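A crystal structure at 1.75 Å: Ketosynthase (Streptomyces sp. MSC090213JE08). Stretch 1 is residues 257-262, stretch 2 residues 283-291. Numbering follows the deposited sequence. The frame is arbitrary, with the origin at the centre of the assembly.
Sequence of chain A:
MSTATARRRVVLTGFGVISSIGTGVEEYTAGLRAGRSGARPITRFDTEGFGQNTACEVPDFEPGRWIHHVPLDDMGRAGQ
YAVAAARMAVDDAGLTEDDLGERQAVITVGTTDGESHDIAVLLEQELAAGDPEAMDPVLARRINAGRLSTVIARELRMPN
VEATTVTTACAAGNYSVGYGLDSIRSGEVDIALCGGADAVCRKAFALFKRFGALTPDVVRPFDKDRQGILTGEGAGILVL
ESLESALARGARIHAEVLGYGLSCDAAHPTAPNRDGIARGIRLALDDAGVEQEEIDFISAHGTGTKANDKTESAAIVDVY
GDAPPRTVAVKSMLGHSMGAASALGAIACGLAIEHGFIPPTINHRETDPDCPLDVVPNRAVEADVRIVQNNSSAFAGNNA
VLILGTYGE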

# COMPACT_ATOMS: atom_id res chain seq x y z
N VAL A 257 14.68 -15.33 3.73
CA VAL A 257 14.10 -14.18 4.42
C VAL A 257 14.03 -14.52 5.91
O VAL A 257 13.29 -15.43 6.32
N LEU A 258 14.77 -13.77 6.74
CA LEU A 258 14.89 -14.08 8.14
C LEU A 258 13.85 -13.32 8.95
O LEU A 258 13.28 -13.86 9.91
N GLY A 259 13.62 -12.05 8.59
CA GLY A 259 12.68 -11.24 9.33
C GLY A 259 12.60 -9.83 8.79
O GLY A 259 13.37 -9.42 7.93
N TYR A 260 11.66 -9.08 9.35
CA TYR A 260 11.60 -7.67 9.12
C TYR A 260 11.02 -6.98 10.35
O TYR A 260 10.49 -7.62 11.30
N GLY A 261 11.13 -5.65 10.32
CA GLY A 261 10.57 -4.82 11.33
C GLY A 261 9.88 -3.63 10.70
O GLY A 261 10.37 -3.05 9.73
N LEU A 262 8.75 -3.24 11.30
CA LEU A 262 8.04 -2.07 10.91
C LEU A 262 7.99 -1.21 12.15
O LEU A 262 7.64 -1.70 13.22
N LEU A 283 13.60 -4.05 15.69
CA LEU A 283 12.48 -4.98 15.50
C LEU A 283 12.83 -6.07 14.48
O LEU A 283 12.52 -7.27 14.66
N ALA A 284 13.50 -5.65 13.42
CA ALA A 284 13.90 -6.50 12.37
C ALA A 284 14.93 -7.53 12.87
O ALA A 284 14.83 -8.74 12.58
N LEU A 285 15.90 -7.05 13.65
CA LEU A 285 16.90 -7.98 14.19
C LEU A 285 16.21 -8.99 15.12
O LEU A 285 16.49 -10.17 15.06
N ASP A 286 15.25 -8.53 15.93
CA ASP A 286 14.55 -9.39 16.86
C ASP A 286 13.70 -10.41 16.09
O ASP A 286 13.66 -11.57 16.45
N ASP A 287 13.05 -9.96 15.01
CA ASP A 287 12.25 -10.86 14.22
C ASP A 287 13.14 -11.89 13.51
O ASP A 287 12.74 -13.01 13.36
N ALA A 288 14.29 -11.42 13.03
CA ALA A 288 15.27 -12.22 12.29
C ALA A 288 15.96 -13.19 13.25
O ALA A 288 16.35 -14.28 12.87
N GLY A 289 16.04 -12.80 14.53
CA GLY A 289 16.69 -13.62 15.56
C GLY A 289 18.19 -13.54 15.39
O GLY A 289 18.88 -14.53 15.48
N VAL A 290 18.65 -12.31 15.16
CA VAL A 290 19.96 -11.98 14.64
C VAL A 290 20.53 -10.86 15.52
O VAL A 290 19.79 -9.94 15.87
N GLU A 291 21.83 -10.95 15.88
CA GLU A 291 22.53 -9.94 16.71
C GLU A 291 23.19 -8.93 15.78
O GLU A 291 23.51 -9.25 14.64

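The strand of residues 257-262 and the helix of residues 283-288 run roughly antiparallel, at 150°, with their axes 5.6 Å apart at closest approach. Val-257, in the t rotamer, makes no contact with the second stretch. Leu-258 points sideways and adopts chi1 m, chi2 t. Leu-258 CB lies 3.8 Å from CB of Ala-288. Leu-258 CD1 reaches 4.0 Å from CG2 of Val-290, a t rotamer that points toward the strand from just beyond the helix. The backbone adds a CA-H...O contact, with Ala-288 CA 3.5 Å from Leu-258 O.

Gly-259 has no side chain, and this allows the close approach. A CB here would point toward the helix and clash with Ala-288 N and Asp-287 C. Gly-259 CA instead sits 3.1 Å from OD2 of Asp-287.

Tyr-260 points away from the helix, with chi1 p at 81°. Its ring still comes near the helix, with Tyr-260 CD1 4.2 Å from Asp-287 OD2. Asp-287 points toward the strand with chi1 t, and Asp-287 OD2 accepts a hydrogen bond from Tyr-260 N at 2.9 Å. Asp-287 OD2 also lies 3.2 Å from Tyr-260 O, but both are acceptors and do not bond. The Tyr-260 hydroxyl is hydrogen-bonded elsewhere in the structure. Water 1 links the two backbones weakly, its O donating to Tyr-260 O at 3.4 Å and to Leu-283 O at 3.0 Å.

Gly-261 repeats the close approach. A CB would point toward the helix and clash with Ala-284 N and Leu-283 CB. The small Ala-284 points sideways, and Ala-284 CB lies 3.5 Å from Gly-261 N.

Leu-262, chi1 m and chi2 t, points away from the helix. Leu-283 has the same rotamer but points toward the strand, bringing Leu-283 CD1 to 3.2 Å from Leu-262 O.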

# COMPACT_ATOMS: atom_id res chain seq x y z
CB VAL A 257 12.69 -13.83 3.89
CG1 VAL A 257 12.24 -12.53 4.53
CG2 VAL A 257 12.64 -13.71 2.38
CB LEU A 258 16.29 -13.69 8.63
CG LEU A 258 17.44 -14.36 7.88
CD1 LEU A 258 18.75 -14.04 8.57
CD2 LEU A 258 17.22 -15.85 7.79
CB TYR A 260 10.84 -7.38 7.82
CG TYR A 260 9.34 -7.40 7.89
CD1 TYR A 260 8.66 -8.60 8.08
CD2 TYR A 260 8.57 -6.25 7.67
CE1 TYR A 260 7.28 -8.67 8.08
CE2 TYR A 260 7.19 -6.31 7.65
CZ TYR A 260 6.54 -7.51 7.86
OH TYR A 260 5.21 -7.69 7.87
CB LEU A 262 6.61 -2.42 10.50
CG LEU A 262 6.50 -3.30 9.26
CD1 LEU A 262 5.03 -3.60 8.98
CD2 LEU A 262 7.12 -2.60 8.05
CB LEU A 283 11.25 -4.18 15.08
CG LEU A 283 10.54 -3.45 16.21
CD1 LEU A 283 9.56 -2.42 15.67
CD2 LEU A 283 9.84 -4.44 17.13
CB ALA A 284 14.47 -5.67 11.24
CB LEU A 285 17.99 -7.18 14.89
CG LEU A 285 18.75 -6.17 14.03
CD1 LEU A 285 19.70 -5.34 14.89
CD2 LEU A 285 19.51 -6.82 12.90
CB ASP A 286 13.68 -8.62 17.85
CG ASP A 286 13.04 -9.54 18.88
OD1 ASP A 286 13.80 -10.13 19.69
OD2 ASP A 286 11.81 -9.71 18.84
CB ASP A 287 11.45 -10.11 13.15
CG ASP A 287 10.46 -11.00 12.43
OD1 ASP A 287 9.85 -11.86 13.09
OD2 ASP A 287 10.29 -10.83 11.21
CB ALA A 288 16.25 -11.31 11.61
CB VAL A 290 19.82 -11.58 13.16
CG1 VAL A 290 20.90 -10.63 12.70
CG2 VAL A 290 19.73 -12.79 12.24
CB GLU A 291 23.61 -10.54 17.62
CG GLU A 291 23.27 -11.88 18.25
CD GLU A 291 22.22 -11.89 19.34
OE1 GLU A 291 21.78 -10.79 19.77
OE2 GLU A 291 21.84 -13.00 19.77
O HOH W 1 9.51 -7.21 14.48